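Local coordinates for protein histidine acid phosphatase (Hafnia alvei, PDB 4ARU) that belongs to branch 2 of the histidine phosphatase superfamily, alpha/beta proteins built round a central mixed beta-sheet, at residues P125-V130 with D307-N312; P273-I278 with S314-M319. All coordinates share one frame; numbering follows the deposited sequence.

Contact 1: P125-V130 with D307-N312; sequences PLFHPV and DTNIAN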
loop_
_atom_site.group_PDB
_atom_site.type_symbol
_atom_site.label_atom_id
_atom_site.label_comp_id
_atom_site.label_asym_id
_atom_site.label_seq_id
_atom_site.Cartn_x
_atom_site.Cartn_y
_atom_site.Cartn_z
ATOM N N PRO A 125 6.701 -8.201 -13.406
ATOM C CA PRO A 125 5.376 -7.890 -13.957
ATOM C C PRO A 125 4.208 -8.167 -13.040
ATOM O O PRO A 125 3.079 -7.682 -13.278
ATOM C CB PRO A 125 5.299 -8.776 -15.165
ATOM C CG PRO A 125 6.065 -9.992 -14.746
ATOM C CD PRO A 125 7.273 -9.368 -14.093
ATOM N N LEU A 126 4.426 -8.890 -11.939
ATOM C CA LEU A 126 3.365 -9.047 -10.965
ATOM C C LEU A 126 3.058 -7.727 -10.277
ATOM O O LEU A 126 1.885 -7.438 -9.996
ATOM C CB LEU A 126 3.754 -10.039 -9.876
ATOM C CG LEU A 126 2.705 -10.338 -8.823
ATOM C CD1 LEU A 126 1.454 -10.995 -9.390
ATOM C CD2 LEU A 126 3.314 -11.237 -7.776
ATOM N N PHE A 127 4.083 -6.922 -10.038
ATOM C CA PHE A 127 3.942 -5.654 -9.348
ATOM C C PHE A 127 3.789 -4.469 -10.301
ATOM O O PHE A 127 3.108 -3.480 -9.910
ATOM C CB PHE A 127 5.132 -5.373 -8.432
ATOM C CG PHE A 127 5.235 -6.366 -7.277
ATOM C CD1 PHE A 127 4.503 -6.187 -6.120
ATOM C CD2 PHE A 127 6.058 -7.481 -7.365
ATOM C CE1 PHE A 127 4.549 -7.098 -5.107
ATOM C CE2 PHE A 127 6.149 -8.397 -6.332
ATOM C CZ PHE A 127 5.400 -8.184 -5.186
ATOM N N HIS A 128 4.439 -4.541 -11.457
ATOM C CA HIS A 128 4.521 -3.441 -12.407
ATOM C C HIS A 128 4.357 -3.950 -13.840
ATOM O O HIS A 128 5.302 -3.937 -14.669
ATOM C CB HIS A 128 5.826 -2.672 -12.252
ATOM C CG HIS A 128 5.963 -2.018 -10.931
ATOM N ND1 HIS A 128 6.736 -2.547 -9.913
ATOM C CD2 HIS A 128 5.369 -0.921 -10.414
ATOM C CE1 HIS A 128 6.663 -1.765 -8.859
ATOM N NE2 HIS A 128 5.840 -0.768 -9.132
ATOM N N PRO A 129 3.130 -4.432 -14.170
ATOM C CA PRO A 129 2.908 -5.017 -15.483
ATOM C C PRO A 129 3.068 -4.011 -16.629
ATOM O O PRO A 129 3.500 -4.359 -17.733
ATOM C CB PRO A 129 1.471 -5.541 -15.417
ATOM C CG PRO A 129 0.863 -4.864 -14.263
ATOM C CD PRO A 129 1.941 -4.576 -13.289
ATOM N N VAL A 130 2.707 -2.764 -16.369
ATOM C CA VAL A 130 2.828 -1.742 -17.410
ATOM C C VAL A 130 4.323 -1.442 -17.693
ATOM O O VAL A 130 4.794 -1.476 -18.856
ATOM C CB VAL A 130 2.041 -0.475 -17.009
ATOM C CG1 VAL A 130 2.315 0.670 -17.965
ATOM C CG2 VAL A 130 0.549 -0.786 -17.008
ATOM N N ASP A 307 2.696 0.917 -1.832
ATOM C CA ASP A 307 1.413 1.592 -1.625
ATOM C C ASP A 307 0.543 1.607 -2.865
ATOM O O ASP A 307 -0.682 1.384 -2.772
ATOM C CB ASP A 307 1.579 3.013 -1.025
ATOM C CG ASP A 307 2.626 3.886 -1.697
ATOM O OD1 ASP A 307 2.961 3.714 -2.887
ATOM O OD2 ASP A 307 3.059 4.882 -1.010
ATOM N N THR A 308 1.132 1.826 -4.024
ATOM C CA THR A 308 0.354 1.838 -5.245
ATOM C C THR A 308 -0.363 0.527 -5.544
ATOM O O THR A 308 -1.457 0.522 -6.072
ATOM C CB THR A 308 1.204 2.251 -6.444
ATOM O OG1 THR A 308 2.264 1.316 -6.603
ATOM C CG2 THR A 308 1.818 3.635 -6.267
ATOM N N ASN A 309 0.233 -0.594 -5.134
ATOM C CA ASN A 309 -0.350 -1.909 -5.356
ATOM C C ASN A 309 -1.623 -2.059 -4.500
ATOM O O ASN A 309 -2.691 -2.532 -4.966
ATOM C CB ASN A 309 0.611 -3.046 -5.002
ATOM C CG ASN A 309 1.898 -3.039 -5.777
ATOM O OD1 ASN A 309 2.989 -3.075 -5.223
ATOM N ND2 ASN A 309 1.786 -3.036 -7.099
ATOM N N ILE A 310 -1.526 -1.655 -3.249
ATOM C CA ILE A 310 -2.695 -1.726 -2.368
ATOM C C ILE A 310 -3.792 -0.810 -2.931
ATOM O O ILE A 310 -4.976 -1.163 -2.953
ATOM C CB ILE A 310 -2.336 -1.354 -0.892
ATOM C CG1 ILE A 310 -1.478 -2.483 -0.299
ATOM C CG2 ILE A 310 -3.599 -1.123 -0.075
ATOM C CD1 ILE A 310 -0.949 -2.195 1.091
ATOM N N ALA A 311 -3.416 0.378 -3.368
ATOM C CA ALA A 311 -4.418 1.325 -3.908
ATOM C C ALA A 311 -5.027 0.778 -5.180
ATOM O O ALA A 311 -6.251 0.896 -5.392
ATOM C CB ALA A 311 -3.790 2.688 -4.130
ATOM N N ASN A 312 -4.225 0.150 -6.034
ATOM C CA ASN A 312 -4.785 -0.442 -7.245
ATOM C C ASN A 312 -5.834 -1.516 -6.922
ATOM O O ASN A 312 -6.900 -1.561 -7.502
ATOM C CB ASN A 312 -3.707 -1.133 -8.092
ATOM C CG ASN A 312 -2.659 -0.195 -8.691
ATOM O OD1 ASN A 312 -1.546 -0.681 -9.004
ATOM N ND2 ASN A 312 -2.964 1.066 -8.937
HETATM O O HOH W 1 4.883 1.671 -7.103
#

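Contact 2: P273-I278 with S314-M319; sequences PLLQTI and SGMLGM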
loop_
_atom_site.group_PDB
_atom_site.type_symbol
_atom_site.label_atom_id
_atom_site.label_comp_id
_atom_site.label_asym_id
_atom_site.label_seq_id
_atom_site.Cartn_x
_atom_site.Cartn_y
_atom_site.Cartn_z
ATOM N N PRO A 273 -2.451 -8.507 -12.524
ATOM C CA PRO A 273 -1.711 -9.676 -12.062
ATOM C C PRO A 273 -1.856 -9.948 -10.590
ATOM O O PRO A 273 -2.018 -11.124 -10.189
ATOM C CB PRO A 273 -0.267 -9.341 -12.467
ATOM C CG PRO A 273 -0.472 -8.580 -13.760
ATOM C CD PRO A 273 -1.661 -7.667 -13.439
ATOM N N LEU A 274 -1.802 -8.943 -9.770
ATOM C CA LEU A 274 -1.911 -9.173 -8.351
ATOM C C LEU A 274 -3.284 -9.661 -7.963
ATOM O O LEU A 274 -3.427 -10.569 -7.125
ATOM C CB LEU A 274 -1.524 -7.922 -7.542
ATOM C CG LEU A 274 -0.050 -7.699 -7.215
ATOM C CD1 LEU A 274 0.158 -6.298 -6.666
ATOM C CD2 LEU A 274 0.399 -8.759 -6.219
ATOM N N LEU A 275 -4.319 -9.047 -8.518
ATOM C CA LEU A 275 -5.668 -9.476 -8.138
ATOM C C LEU A 275 -5.890 -10.917 -8.584
ATOM O O LEU A 275 -6.488 -11.716 -7.826
ATOM C CB LEU A 275 -6.751 -8.542 -8.678
ATOM C CG LEU A 275 -8.159 -8.826 -8.116
ATOM C CD1 LEU A 275 -8.196 -8.597 -6.643
ATOM C CD2 LEU A 275 -9.165 -7.929 -8.818
ATOM N N GLN A 276 -5.441 -11.285 -9.778
ATOM C CA GLN A 276 -5.603 -12.662 -10.203
ATOM C C GLN A 276 -4.853 -13.621 -9.267
ATOM O O GLN A 276 -5.352 -14.702 -8.924
ATOM C CB GLN A 276 -5.084 -12.834 -11.654
ATOM C CG GLN A 276 -5.451 -14.105 -12.361
ATOM C CD GLN A 276 -6.780 -14.021 -13.078
ATOM O OE1 GLN A 276 -7.619 -13.078 -12.885
ATOM N NE2 GLN A 276 -6.986 -14.977 -13.921
ATOM N N THR A 277 -3.630 -13.257 -8.905
ATOM C CA THR A 277 -2.809 -14.060 -8.007
ATOM C C THR A 277 -3.475 -14.256 -6.636
ATOM O O THR A 277 -3.545 -15.371 -6.108
ATOM C CB THR A 277 -1.429 -13.427 -7.872
ATOM O OG1 THR A 277 -0.800 -13.490 -9.151
ATOM C CG2 THR A 277 -0.518 -14.163 -6.914
ATOM N N ILE A 278 -3.986 -13.163 -6.095
ATOM C CA ILE A 278 -4.680 -13.203 -4.799
ATOM C C ILE A 278 -5.916 -14.088 -4.874
ATOM O O ILE A 278 -6.125 -15.001 -4.038
ATOM C CB ILE A 278 -5.066 -11.772 -4.351
ATOM C CG1 ILE A 278 -3.809 -11.006 -3.979
ATOM C CG2 ILE A 278 -6.037 -11.814 -3.169
ATOM C CD1 ILE A 278 -3.951 -9.514 -3.882
ATOM N N SER A 314 -7.512 -1.865 -4.182
ATOM C CA SER A 314 -8.685 -1.196 -3.614
ATOM C C SER A 314 -9.581 -0.621 -4.706
ATOM O O SER A 314 -10.781 -0.733 -4.618
ATOM C CB SER A 314 -8.235 -0.207 -2.568
ATOM O OG SER A 314 -7.899 0.987 -3.102
ATOM N N GLY A 315 -9.020 0.005 -5.731
ATOM C CA GLY A 315 -9.822 0.548 -6.804
ATOM C C GLY A 315 -10.531 -0.523 -7.609
ATOM O O GLY A 315 -11.708 -0.360 -7.979
ATOM N N MET A 316 -9.848 -1.640 -7.885
ATOM C CA MET A 316 -10.448 -2.737 -8.645
ATOM C C MET A 316 -11.646 -3.352 -7.920
ATOM O O MET A 316 -12.637 -3.685 -8.567
ATOM C CB MET A 316 -9.440 -3.836 -8.956
ATOM C CG MET A 316 -8.335 -3.388 -9.864
ATOM S SD MET A 316 -7.161 -4.711 -10.220
ATOM C CE MET A 316 -8.043 -5.622 -11.407
ATOM N N LEU A 317 -11.530 -3.489 -6.598
ATOM C CA LEU A 317 -12.572 -4.089 -5.757
ATOM C C LEU A 317 -13.538 -3.039 -5.166
ATOM O O LEU A 317 -14.533 -3.418 -4.517
ATOM C CB LEU A 317 -11.949 -4.921 -4.638
ATOM C CG LEU A 317 -11.302 -6.232 -5.101
ATOM C CD1 LEU A 317 -10.572 -6.905 -3.975
ATOM C CD2 LEU A 317 -12.263 -7.175 -5.801
ATOM N N GLY A 318 -13.328 -1.752 -5.475
ATOM C CA GLY A 318 -14.199 -0.691 -4.952
ATOM C C GLY A 318 -14.123 -0.515 -3.447
ATOM O O GLY A 318 -15.109 -0.067 -2.836
ATOM N N MET A 319 -13.031 -0.914 -2.804
ATOM C CA MET A 319 -12.897 -0.857 -1.322
ATOM C C MET A 319 -12.327 0.504 -0.935
ATOM O O MET A 319 -11.320 0.951 -1.516
ATOM C CB MET A 319 -12.004 -1.972 -0.803
ATOM C CG MET A 319 -12.543 -3.352 -1.124
ATOM S SD MET A 319 -11.552 -4.693 -0.410
ATOM C CE MET A 319 -9.965 -4.353 -1.147
#

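Contact 1: P125-V130 with D307-N312
The first turns of helix 307-317, which follow strand 300-305 of the central mixed sheet, meet the loop 125-130 through Asn-309 and Phe-127. Asn-309 ND2 donates a hydrogen bond to Phe-127 O at 3.1 Å. The donor lies in the carbonyl plane, on a lone pair, and the oxygen lies close to the amide plane. The bond is bent, with an N-H...O angle of 137°. The amide oxygen meets the Phe-127 ring at its edge, near the ring plane, with Asn-309 OD1 3.6 Å from Phe-127 CD1. Amide and ring planes are 57° apart, and the two side chains cross at about a right angle. The CG of Asn-309 lies beside its backbone N (chi1 -59°), and from there the amide reaches across to the loop.

His-306 and Asp-307 form the His-Asp sequence pair familiar in this family, just where the strand passes into the helix. Asn-309 OD1 accepts a hydrogen bond from His-306 N. The amide is therefore held at both ends, by this turn and by the loop, which should fix its rotation. His-306 also meets the ring of His-128, with the two planes steeply inclined.

A water extends the contact. It is 2.7 Å from Thr-308 OG1 and makes a weaker, longer bond of 3.3 Å with His-128 NE2, at the edge of the imidazole and in its plane. Asn-309 also touches Leu-274 of helix 264-282.

Contact 2: P273-I278 with S314-M319
Leu-275 points from helix 264-282 at the C-terminal end of helix 307-317, and its two methyl groups have different partners. Leu-275 and Met-316 reach toward each other tip to tip. Leu-275 CD2 lies 3.6 Å from Met-316 CE. The Met-316 chain is extended at chi2 and then bent at chi3 (78°), which brings CE to that methyl. The sulfur itself also lies beside the leucine, with Met-316 SD 4.1 Å from Leu-275 CB. The other branch turns to Leu-317, which it meets at a slant, Leu-275 CD1 being 4.0 Å from Leu-317 CD1. Leu-275 reaches both because its CG stands anti to the backbone N (chi1 -171°). The contact is wholly apolar. Helix 395-405 adds a third wall: Val-402 and Ser-405 touch Leu-275, and Phe-398 touches Leu-317.

Behind this face, Thr-277 OG1 donates to Pro-273 O at 2.9 Å. The same oxygen takes the backbone N-H of Thr-277 from the opposite face of its plane. Across the contact, helix 307-317 ends in a Schellman motif. Met-319 N bonds to Ser-314 O, Gly-318 N bonds weakly to Gly-315 O, and Gly-318 is the C-prime residue with positive phi.

Both contacts are buried and both use helix 307-317, contact 1 at its first turns and contact 2 at its last. Their centres are about 10 Å apart. Contact 1 joins the helix to a loop, and its chemistry is largely polar, beside an aromatic edge. Contact 2 joins it to another helix through aliphatic and thioether groups alone. Helix 264-282 connects the two by packing. Leu-126 CD1 of the loop packs 3.4 Å from Thr-277 OG1, and Leu-126 O packs 3.4 Å from Leu-274 CG. Contact 1 adjoins the His-Asp pair at the N-terminal end of the helix, where strand 300-305 leads into it, whereas contact 2 faces helix 395-405.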